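Long-range contacts in Low molecular weight phosphotyrosine protein phosphatase (Vibrio cholerae, PDB 6U1P), which probably removes phosphate from phosphotyrosine residues of proteins, as part of a tyrosine phosphoregulatory system that controls exopolysaccharide synthesis and biofilm formation: residues G5-V10 with N36-S41; N15-P20 with M51-A56; L45-T50 with N70-V75; Q78-H83 with N107-F112. All coordinates share one frame; numbering follows the deposited sequence.

Interaction 1 of 4, residues G5-V10 with N36-S41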
# COMPACT_ATOMS: atom_id res chain seq x y z
N GLY B 5 -15.58 -31.79 -11.22
CA GLY B 5 -15.92 -30.54 -11.88
C GLY B 5 -14.76 -29.86 -12.60
O GLY B 5 -13.67 -30.41 -12.70
N LEU B 6 -15.01 -28.63 -13.05
CA LEU B 6 -13.99 -27.85 -13.74
C LEU B 6 -13.01 -27.25 -12.74
O LEU B 6 -13.36 -26.93 -11.60
CB LEU B 6 -14.64 -26.75 -14.57
CG LEU B 6 -13.80 -26.11 -15.68
CD1 LEU B 6 -13.89 -26.91 -16.97
CD2 LEU B 6 -14.24 -24.67 -15.91
N SER B 7 -11.76 -27.08 -13.19
CA SER B 7 -10.69 -26.57 -12.35
C SER B 7 -10.07 -25.34 -13.01
O SER B 7 -9.66 -25.40 -14.18
CB SER B 7 -9.63 -27.64 -12.11
OG SER B 7 -8.66 -27.20 -11.17
N VAL B 8 -10.05 -24.23 -12.28
CA VAL B 8 -9.56 -22.95 -12.79
C VAL B 8 -8.48 -22.45 -11.84
O VAL B 8 -8.67 -22.44 -10.62
CB VAL B 8 -10.72 -21.93 -12.90
CG1 VAL B 8 -10.21 -20.51 -13.00
CG2 VAL B 8 -11.58 -22.26 -14.10
N LEU B 9 -7.36 -22.02 -12.40
CA LEU B 9 -6.29 -21.41 -11.61
C LEU B 9 -6.07 -19.97 -12.08
O LEU B 9 -6.09 -19.70 -13.28
CB LEU B 9 -5.03 -22.25 -11.74
CG LEU B 9 -3.77 -21.66 -11.12
CD1 LEU B 9 -3.89 -21.61 -9.61
CD2 LEU B 9 -2.56 -22.48 -11.57
N VAL B 10 -5.90 -19.05 -11.13
CA VAL B 10 -5.62 -17.64 -11.42
C VAL B 10 -4.26 -17.28 -10.82
O VAL B 10 -3.94 -17.66 -9.69
CB VAL B 10 -6.71 -16.69 -10.86
CG1 VAL B 10 -7.99 -16.79 -11.66
CG2 VAL B 10 -7.03 -17.02 -9.42
N ASN B 36 -20.49 -26.06 -11.11
CA ASN B 36 -19.55 -27.03 -10.54
C ASN B 36 -18.15 -26.76 -11.09
O ASN B 36 -17.59 -27.51 -11.89
CB ASN B 36 -20.03 -28.45 -10.84
CG ASN B 36 -19.08 -29.49 -10.30
OD1 ASN B 36 -18.84 -30.51 -10.93
ND2 ASN B 36 -18.51 -29.22 -9.13
N ILE B 37 -17.59 -25.65 -10.62
CA ILE B 37 -16.25 -25.22 -10.99
C ILE B 37 -15.51 -24.85 -9.71
O ILE B 37 -16.03 -24.05 -8.92
CB ILE B 37 -16.27 -24.02 -11.95
CG1 ILE B 37 -17.05 -24.33 -13.23
CG2 ILE B 37 -14.85 -23.57 -12.26
CD1 ILE B 37 -17.47 -23.10 -14.02
N GLN B 38 -14.31 -25.38 -9.52
CA GLN B 38 -13.50 -24.93 -8.40
C GLN B 38 -12.36 -24.06 -8.91
O GLN B 38 -11.95 -24.13 -10.07
CB GLN B 38 -12.99 -26.10 -7.54
CG GLN B 38 -12.25 -27.19 -8.27
CD GLN B 38 -11.63 -28.18 -7.29
OE1 GLN B 38 -12.03 -28.24 -6.12
NE2 GLN B 38 -10.66 -28.97 -7.76
N VAL B 39 -11.89 -23.19 -8.02
CA VAL B 39 -10.93 -22.17 -8.39
C VAL B 39 -9.86 -22.07 -7.31
O VAL B 39 -10.16 -22.16 -6.12
CB VAL B 39 -11.65 -20.82 -8.64
CG1 VAL B 39 -12.51 -20.44 -7.45
CG2 VAL B 39 -10.64 -19.71 -8.97
N ARG B 40 -8.61 -21.90 -7.73
CA ARG B 40 -7.51 -21.56 -6.84
C ARG B 40 -6.68 -20.46 -7.49
O ARG B 40 -6.94 -20.03 -8.63
CB ARG B 40 -6.56 -22.73 -6.53
CG ARG B 40 -7.22 -23.98 -6.04
CD ARG B 40 -7.99 -23.75 -4.75
NE ARG B 40 -9.37 -24.16 -4.98
CZ ARG B 40 -10.27 -24.44 -4.04
NH1 ARG B 40 -9.96 -24.33 -2.75
NH2 ARG B 40 -11.48 -24.81 -4.40
N SER B 41 -5.67 -20.01 -6.76
CA SER B 41 -4.79 -18.95 -7.19
C SER B 41 -3.36 -19.32 -6.80
O SER B 41 -3.12 -20.15 -5.92
CB SER B 41 -5.18 -17.60 -6.59
OG SER B 41 -4.98 -17.62 -5.19

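Interaction 2 of 4, residues N15-P20 with M51-A56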
# COMPACT_ATOMS: atom_id res chain seq x y z
N ASN B 15 1.02 -13.89 -5.69
CA ASN B 15 -0.18 -14.47 -5.10
C ASN B 15 -0.59 -13.71 -3.85
O ASN B 15 -1.12 -14.29 -2.90
CB ASN B 15 0.03 -15.96 -4.77
CG ASN B 15 -1.28 -16.73 -4.55
OD1 ASN B 15 -1.36 -17.59 -3.67
ND2 ASN B 15 -2.29 -16.46 -5.38
N LEU B 16 -0.33 -12.40 -3.81
CA LEU B 16 -0.64 -11.60 -2.63
C LEU B 16 -1.87 -10.71 -2.77
O LEU B 16 -2.50 -10.41 -1.75
CB LEU B 16 0.56 -10.71 -2.26
CG LEU B 16 1.89 -11.42 -1.96
CD1 LEU B 16 3.00 -10.45 -1.49
CD2 LEU B 16 1.65 -12.53 -0.93
N CYS B 17 -2.20 -10.25 -3.98
CA CYS B 17 -3.26 -9.26 -4.14
C CYS B 17 -4.25 -9.67 -5.23
O CYS B 17 -5.37 -10.12 -4.93
CB CYS B 17 -2.65 -7.88 -4.45
SG CYS B 17 -1.50 -7.21 -3.17
N ARG B 18 -3.82 -9.52 -6.49
CA ARG B 18 -4.69 -9.69 -7.65
C ARG B 18 -5.27 -11.10 -7.74
O ARG B 18 -6.49 -11.28 -7.81
CB ARG B 18 -3.91 -9.33 -8.92
CG ARG B 18 -3.75 -7.82 -9.14
CD ARG B 18 -2.89 -7.51 -10.38
NE ARG B 18 -1.53 -7.98 -10.19
CZ ARG B 18 -0.58 -7.94 -11.12
NH1 ARG B 18 -0.84 -7.44 -12.33
NH2 ARG B 18 0.63 -8.41 -10.82
N SER B 19 -4.40 -12.12 -7.79
CA SER B 19 -4.97 -13.46 -8.02
C SER B 19 -5.82 -13.92 -6.82
O SER B 19 -6.87 -14.53 -7.05
CB SER B 19 -3.89 -14.49 -8.40
OG SER B 19 -2.83 -14.60 -7.47
N PRO B 20 -5.44 -13.65 -5.56
CA PRO B 20 -6.35 -14.03 -4.45
C PRO B 20 -7.67 -13.28 -4.51
O PRO B 20 -8.73 -13.86 -4.20
CB PRO B 20 -5.56 -13.65 -3.18
CG PRO B 20 -4.18 -13.47 -3.60
CD PRO B 20 -4.19 -13.05 -5.03
N MET B 51 -0.07 -15.61 3.98
CA MET B 51 -1.42 -15.13 3.72
C MET B 51 -1.38 -13.97 2.74
O MET B 51 -0.38 -13.26 2.65
CB MET B 51 -2.10 -14.64 5.01
CG MET B 51 -2.56 -15.71 5.97
SD MET B 51 -3.88 -16.72 5.26
CE MET B 51 -2.97 -18.25 5.04
N PRO B 52 -2.47 -13.74 2.02
CA PRO B 52 -2.53 -12.59 1.09
C PRO B 52 -2.49 -11.26 1.83
O PRO B 52 -2.60 -11.18 3.05
CB PRO B 52 -3.88 -12.79 0.39
CG PRO B 52 -4.17 -14.24 0.52
CD PRO B 52 -3.61 -14.65 1.85
N ASP B 53 -2.33 -10.19 1.05
CA ASP B 53 -2.19 -8.84 1.61
C ASP B 53 -3.47 -8.40 2.29
O ASP B 53 -4.56 -8.52 1.73
CB ASP B 53 -1.83 -7.85 0.50
CG ASP B 53 -1.38 -6.47 1.04
OD1 ASP B 53 -2.04 -5.89 1.94
OD2 ASP B 53 -0.36 -5.97 0.54
N ASP B 54 -3.32 -7.83 3.50
CA ASP B 54 -4.46 -7.30 4.24
C ASP B 54 -5.24 -6.27 3.44
O ASP B 54 -6.47 -6.20 3.55
CB ASP B 54 -4.00 -6.70 5.57
CG ASP B 54 -3.79 -7.76 6.64
OD1 ASP B 54 -4.02 -8.95 6.33
OD2 ASP B 54 -3.40 -7.40 7.77
N LYS B 55 -4.55 -5.45 2.64
CA LYS B 55 -5.29 -4.42 1.92
C LYS B 55 -6.09 -5.01 0.77
O LYS B 55 -7.16 -4.48 0.42
CB LYS B 55 -4.33 -3.37 1.38
CG LYS B 55 -3.36 -2.80 2.38
CD LYS B 55 -2.20 -2.19 1.63
CE LYS B 55 -2.57 -0.81 1.10
NZ LYS B 55 -2.27 0.28 2.09
N ALA B 56 -5.63 -6.12 0.20
CA ALA B 56 -6.48 -6.84 -0.74
C ALA B 56 -7.73 -7.35 -0.05
O ALA B 56 -8.83 -7.26 -0.60
CB ALA B 56 -5.71 -8.00 -1.39

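Interaction 3 of 4, residues L45-T50 with N70-V75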
# COMPACT_ATOMS: atom_id res chain seq x y z
N LEU B 45 6.19 -16.22 -8.51
CA LEU B 45 7.43 -16.06 -7.76
C LEU B 45 7.23 -16.48 -6.30
O LEU B 45 6.22 -16.15 -5.69
CB LEU B 45 7.93 -14.62 -7.86
CG LEU B 45 9.32 -14.23 -7.34
CD1 LEU B 45 9.36 -13.95 -5.84
CD2 LEU B 45 10.31 -15.35 -7.69
N LYS B 46 8.19 -17.24 -5.78
CA LYS B 46 8.20 -17.68 -4.38
C LYS B 46 8.35 -16.47 -3.46
O LYS B 46 9.43 -15.90 -3.35
CB LYS B 46 9.35 -18.67 -4.14
CG LYS B 46 9.63 -19.03 -2.68
CD LYS B 46 11.14 -18.98 -2.39
CE LYS B 46 11.52 -19.83 -1.18
NZ LYS B 46 12.86 -19.53 -0.58
N THR B 47 7.28 -16.12 -2.76
CA THR B 47 7.36 -15.08 -1.75
C THR B 47 7.53 -15.71 -0.37
O THR B 47 7.35 -16.92 -0.19
CB THR B 47 6.10 -14.20 -1.76
OG1 THR B 47 6.24 -13.13 -0.82
CG2 THR B 47 4.88 -15.02 -1.38
N GLY B 48 7.91 -14.89 0.59
CA GLY B 48 8.03 -15.46 1.91
C GLY B 48 6.73 -15.50 2.68
O GLY B 48 6.69 -16.05 3.78
N LYS B 49 5.66 -14.97 2.09
CA LYS B 49 4.45 -14.70 2.84
C LYS B 49 3.59 -15.96 2.95
O LYS B 49 3.66 -16.87 2.12
CB LYS B 49 3.66 -13.57 2.18
CG LYS B 49 4.02 -12.18 2.68
CD LYS B 49 2.93 -11.62 3.60
CE LYS B 49 1.83 -10.90 2.80
NZ LYS B 49 0.66 -10.51 3.64
N THR B 50 2.76 -15.98 3.98
CA THR B 50 1.86 -17.09 4.24
C THR B 50 0.44 -16.82 3.76
O THR B 50 -0.18 -17.70 3.14
CB THR B 50 1.84 -17.42 5.74
OG1 THR B 50 3.14 -17.83 6.16
CG2 THR B 50 0.81 -18.51 6.06
N ASN B 70 -7.14 -19.08 1.01
CA ASN B 70 -6.11 -20.10 1.04
C ASN B 70 -4.72 -19.50 1.26
O ASN B 70 -4.49 -18.32 0.97
CB ASN B 70 -6.16 -20.89 -0.25
CG ASN B 70 -7.34 -21.85 -0.26
OD1 ASN B 70 -7.38 -22.78 0.53
ND2 ASN B 70 -8.34 -21.56 -1.10
N PRO B 71 -3.81 -20.29 1.80
CA PRO B 71 -2.41 -19.85 1.89
C PRO B 71 -1.86 -19.51 0.52
O PRO B 71 -2.29 -20.05 -0.50
CB PRO B 71 -1.69 -21.07 2.48
CG PRO B 71 -2.76 -21.86 3.17
CD PRO B 71 -4.00 -21.64 2.34
N VAL B 72 -0.94 -18.55 0.51
CA VAL B 72 -0.14 -18.22 -0.66
C VAL B 72 0.56 -19.47 -1.20
O VAL B 72 1.13 -20.26 -0.43
CB VAL B 72 0.89 -17.14 -0.29
CG1 VAL B 72 1.86 -16.87 -1.46
CG2 VAL B 72 0.18 -15.86 0.18
N GLN B 73 0.57 -19.63 -2.53
CA GLN B 73 1.34 -20.73 -3.10
C GLN B 73 1.88 -20.34 -4.47
O GLN B 73 1.28 -19.55 -5.20
CB GLN B 73 0.49 -22.00 -3.22
CG GLN B 73 -0.83 -21.76 -3.89
CD GLN B 73 -1.54 -23.05 -4.28
OE1 GLN B 73 -1.31 -24.11 -3.69
NE2 GLN B 73 -2.41 -22.96 -5.30
N GLN B 74 3.02 -20.93 -4.82
CA GLN B 74 3.59 -20.73 -6.14
C GLN B 74 3.06 -21.79 -7.11
O GLN B 74 2.73 -22.92 -6.71
CB GLN B 74 5.11 -20.76 -6.10
CG GLN B 74 5.76 -20.43 -7.45
CD GLN B 74 7.28 -20.49 -7.42
OE1 GLN B 74 7.86 -21.35 -6.77
NE2 GLN B 74 7.93 -19.57 -8.13
N VAL B 75 2.96 -21.41 -8.38
CA VAL B 75 2.54 -22.36 -9.41
C VAL B 75 3.54 -23.51 -9.50
O VAL B 75 4.74 -23.35 -9.24
CB VAL B 75 2.39 -21.65 -10.77
CG1 VAL B 75 3.74 -21.17 -11.28
CG2 VAL B 75 1.75 -22.58 -11.78

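Interaction 4 of 4, residues Q78-H83 with N107-F112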
# COMPACT_ATOMS: atom_id res chain seq x y z
N GLN B 78 2.39 -29.62 -11.87
CA GLN B 78 1.10 -30.31 -11.82
C GLN B 78 -0.07 -29.37 -12.08
O GLN B 78 -1.13 -29.82 -12.54
CB GLN B 78 0.93 -31.00 -10.47
CG GLN B 78 -0.06 -32.15 -10.49
CD GLN B 78 0.42 -33.31 -11.34
OE1 GLN B 78 1.57 -33.36 -11.75
NE2 GLN B 78 -0.48 -34.25 -11.62
N ASP B 79 0.10 -28.08 -11.79
CA ASP B 79 -0.97 -27.12 -12.04
C ASP B 79 -1.32 -27.06 -13.53
O ASP B 79 -2.50 -26.93 -13.89
CB ASP B 79 -0.57 -25.73 -11.53
CG ASP B 79 -0.61 -25.63 -10.00
OD1 ASP B 79 -1.48 -26.26 -9.36
OD2 ASP B 79 0.24 -24.92 -9.44
N PHE B 80 -0.32 -27.15 -14.41
CA PHE B 80 -0.58 -27.12 -15.85
C PHE B 80 -1.34 -28.36 -16.33
O PHE B 80 -2.05 -28.30 -17.33
CB PHE B 80 0.73 -26.99 -16.63
CG PHE B 80 1.50 -25.75 -16.30
CD1 PHE B 80 0.97 -24.49 -16.55
CD2 PHE B 80 2.78 -25.83 -15.75
CE1 PHE B 80 1.68 -23.34 -16.25
CE2 PHE B 80 3.50 -24.69 -15.45
CZ PHE B 80 2.95 -23.44 -15.69
N ILE B 81 -1.20 -29.48 -15.62
CA ILE B 81 -1.92 -30.69 -15.99
C ILE B 81 -3.28 -30.75 -15.30
O ILE B 81 -4.30 -31.01 -15.95
CB ILE B 81 -1.08 -31.93 -15.63
CG1 ILE B 81 0.34 -31.82 -16.21
CG2 ILE B 81 -1.78 -33.20 -16.09
CD1 ILE B 81 1.37 -32.63 -15.46
N GLU B 82 -3.31 -30.46 -14.00
CA GLU B 82 -4.51 -30.71 -13.22
C GLU B 82 -5.62 -29.70 -13.53
O GLU B 82 -6.80 -30.04 -13.43
CB GLU B 82 -4.18 -30.70 -11.73
CG GLU B 82 -5.32 -31.15 -10.81
CD GLU B 82 -5.20 -32.61 -10.38
OE1 GLU B 82 -4.12 -33.22 -10.55
OE2 GLU B 82 -6.20 -33.15 -9.85
N HIS B 83 -5.26 -28.48 -13.92
CA HIS B 83 -6.22 -27.40 -14.09
C HIS B 83 -6.70 -27.32 -15.54
O HIS B 83 -5.94 -27.53 -16.49
CB HIS B 83 -5.61 -26.07 -13.68
CG HIS B 83 -5.41 -25.93 -12.20
ND1 HIS B 83 -6.45 -25.96 -11.30
CD2 HIS B 83 -4.28 -25.75 -11.48
CE1 HIS B 83 -5.97 -25.79 -10.08
NE2 HIS B 83 -4.66 -25.66 -10.16
N ASN B 107 -2.32 -24.06 -24.53
CA ASN B 107 -3.59 -23.49 -24.97
C ASN B 107 -4.49 -23.15 -23.79
O ASN B 107 -5.48 -22.44 -23.99
CB ASN B 107 -4.33 -24.47 -25.89
CG ASN B 107 -5.08 -25.54 -25.11
OD1 ASN B 107 -4.47 -26.41 -24.47
ND2 ASN B 107 -6.41 -25.47 -25.14
N LYS B 108 -4.18 -23.64 -22.59
CA LYS B 108 -4.97 -23.33 -21.41
C LYS B 108 -4.60 -21.99 -20.80
O LYS B 108 -5.22 -21.59 -19.81
CB LYS B 108 -4.82 -24.45 -20.36
CG LYS B 108 -4.80 -25.87 -20.95
CD LYS B 108 -5.46 -26.90 -20.05
CE LYS B 108 -4.46 -27.81 -19.34
NZ LYS B 108 -5.12 -28.92 -18.56
N LEU B 109 -3.63 -21.28 -21.36
CA LEU B 109 -3.13 -20.03 -20.80
C LEU B 109 -3.81 -18.85 -21.48
O LEU B 109 -3.94 -18.82 -22.71
CB LEU B 109 -1.61 -19.92 -20.97
CG LEU B 109 -0.72 -20.49 -19.88
CD1 LEU B 109 -1.21 -21.84 -19.38
CD2 LEU B 109 0.71 -20.60 -20.37
N ALA B 110 -4.20 -17.86 -20.69
CA ALA B 110 -4.86 -16.67 -21.22
C ALA B 110 -4.83 -15.57 -20.16
O ALA B 110 -4.63 -15.83 -18.97
CB ALA B 110 -6.29 -16.97 -21.67
N LEU B 111 -5.01 -14.33 -20.62
CA LEU B 111 -5.10 -13.20 -19.71
C LEU B 111 -6.47 -13.15 -19.03
O LEU B 111 -7.49 -13.46 -19.66
CB LEU B 111 -4.81 -11.89 -20.45
CG LEU B 111 -3.34 -11.77 -20.91
CD1 LEU B 111 -3.13 -10.74 -22.02
CD2 LEU B 111 -2.45 -11.46 -19.72
N PHE B 112 -6.47 -12.79 -17.75
CA PHE B 112 -7.69 -12.78 -16.94
C PHE B 112 -8.77 -11.92 -17.57
O PHE B 112 -9.96 -12.27 -17.53
CB PHE B 112 -7.40 -12.28 -15.53
CG PHE B 112 -8.60 -12.31 -14.61
CD1 PHE B 112 -9.00 -13.50 -14.01
CD2 PHE B 112 -9.33 -11.16 -14.35
CE1 PHE B 112 -10.10 -13.53 -13.14
CE2 PHE B 112 -10.43 -11.18 -13.49
CZ PHE B 112 -10.82 -12.37 -12.89

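Interaction 1 of 4, residues G5-V10 with N36-S41
L6 and I37, V8 and V39, and V10 and S41 pair across two neighbouring parallel strands. They are the two strands of a beta-alpha-beta unit in the central sheet, connected by helix 18-32. Five backbone hydrogen bonds tie them in the staggered parallel pattern. L6 N gives to N36 O, V8 N to Q38 O and V10 N to R40 O. In return, Q38 N gives to L6 O at 2.8 Å, and R40 N gives to V8 O at 2.9 Å, where the donor lies nearly along the C=O axis. S7 N bonds D84 OD1, and the backbones of S7 and L9 bond strand 85-88. S7 OG bonds H83 ND1. S41 OG is held by E23 and by N15 ND2, and S41 O takes Q73 NE2.

L6 and I37 lie side by side and point the same way, with L6 CB 3.7 Å from I37 CG1. Next along that face, V8 CG2 meets I37 CG2 at 4.0 Å. W152 of the second subunit packs on V8 and I37. Further along, helix 18-32 touches V10, V39 and S41. The packing is tight at the end of the pair. V10 CG2 sits between its own backbone N and carbonyl carbon. It lies 3.1 Å from R40 O and 3.4 Å from S41 CB, the latter less than usual carbon-carbon contact.

Interaction 2 of 4, residues N15-P20 with M51-A56
P20 overlaps P52, the two rings offset and running opposite ways, with P20 CB 4.0 Å from P52 CG. Beside the prolines runs the polar link of the contact. D53 N donates to L16 O at 2.8 Å, almost straight at 171°. The donor lies in the carbonyl plane, on a lone pair. Two carbons also lie near L16 O: P52 CB is 3.5 Å away, and A56 CB comes to 4.0 Å. The methyl of A56 also rests on C17 CA at 3.9 Å. C17 SG meets D53 CB at 3.7 Å.

D53 is the N-cap of helix 54-62. Its CG is anti to the backbone N (chi1 -168°). OD1 takes the backbone N-H of K55 at 2.6 Å, on the anti side and somewhat out of the carboxylate plane. C17 holds the N-cap position of the other helix, 18-32. The contact therefore joins the starts of two helices.

Residues 12-18 match the CX5R signature of the phosphatase P-loop, with C12 the predicted nucleophile and R18 a predicted active-site residue. R18 forms a salt bridge with D90. A glycerol, probably from the crystallisation liquor, bonds R18 NH2. The P-loop thus leads from strand 6-12 into helix 18-32, with the start of helix 54-62 packed beside it. Y127 of helix 126-152 touches D53, and F134 of the second subunit packs on C17.

Interaction 3 of 4, residues L45-T50 with N70-V75
L45 and K46 meet the amide of Q74 where two irregular loops run roughly antiparallel. One follows strand 37-43 and the other precedes helix 77-82. Together they form a surface contact beside the P-loop of the phosphatase fold. Q74 CG is anti to the backbone N (chi1 -174°), and the chain stays extended beyond it. NE2 reaches within 3.6 Å of L45 CA and bonds T44 O, just before the segment. K46 touches the same amide, its CB 4.0 Å from Q74 OE1.

T47 makes the main apolar touch. Its CG2 lies 3.5 Å from V72 CG1, and the two side chains cross at about a right angle. T47 OG1 takes a weak bond from K49 N across the turn at G48. K49 then sets its carbonyl oxygen over V72, with O 3.7 Å from V72 CB. Its NZ makes weak bonds to M51 O and P52 O. V72 also packs on N15 and L16 of the P-loop.

T50 closes the contact through its backbone. T50 O accepts V72 N at 2.9 Å, with the donor 36° above the carbonyl plane. The same oxygen is 3.3 Å from P71 CA and 3.5 Å from V72 CG2.

Interaction 4 of 4, residues Q78-H83 with N107-F112
K108 reaches the end of helix 77-82 through a bent chain. CG is anti to the residue's own carbonyl carbon, chi2 (-146°) and chi3 (-106°) turn CD and CE out of a straight chain, and an extended last bond carries NZ to the carbonyl of H83. K108 NZ donates to H83 O at 2.6 Å, with the donor tilted 25° from the carbonyl plane. A weak bond of 3.4 Å runs from K108 NZ to I81 O. The methylene before the amine is close to oxygen, with K108 CE 3.2 Å from F80 O. The carbonyls at the C-terminal end of the helix, where its dipole is negative, would probably favour the lysine amine.

Beside the lysine is a small apolar touch. The F80 ring comes near L109; F80 CD1 is 4.4 Å from L109 CD1, which lies oblique to the ring. C101 touches both side chains. I100 of helix 91-100 adds to F80, and L98 of the same helix to L109.

H83 is the first residue to leave the helix. Its ND1 is taken by S7, and NE2 gives a weak bond to D79 OD1 one helical turn back. K108 and A110 bond I86 of strand 85-88 through their backbones. Away from the predicted active site, the lysine before edge strand 109-111 meets the carbonyl end of helix 77-82, within the alpha/beta fold of this phosphatase family.

Interactions 1 and 4 reach the same four-stranded parallel sheet, with centres about 10 Å apart. Interaction 1 pairs strands 6-12 and 37-43; interaction 4 fixes a helix end to strand 109-111 at the opposite edge. H83 meets S7 and L9 between them. Interactions 2 and 3, centres about 10 Å apart, meet through N15 and Q73. Interaction 2 includes part of the predicted catalytic loop, and interaction 3 lies beside it. S41 reaches N15 and Q73, and so links interaction 1 to both. Along the chain, interactions 1 and 2 cross, as do 2 and 3, while 4 opens after the others have closed. Interactions 2 and 4, centres about 20 Å apart, do not touch.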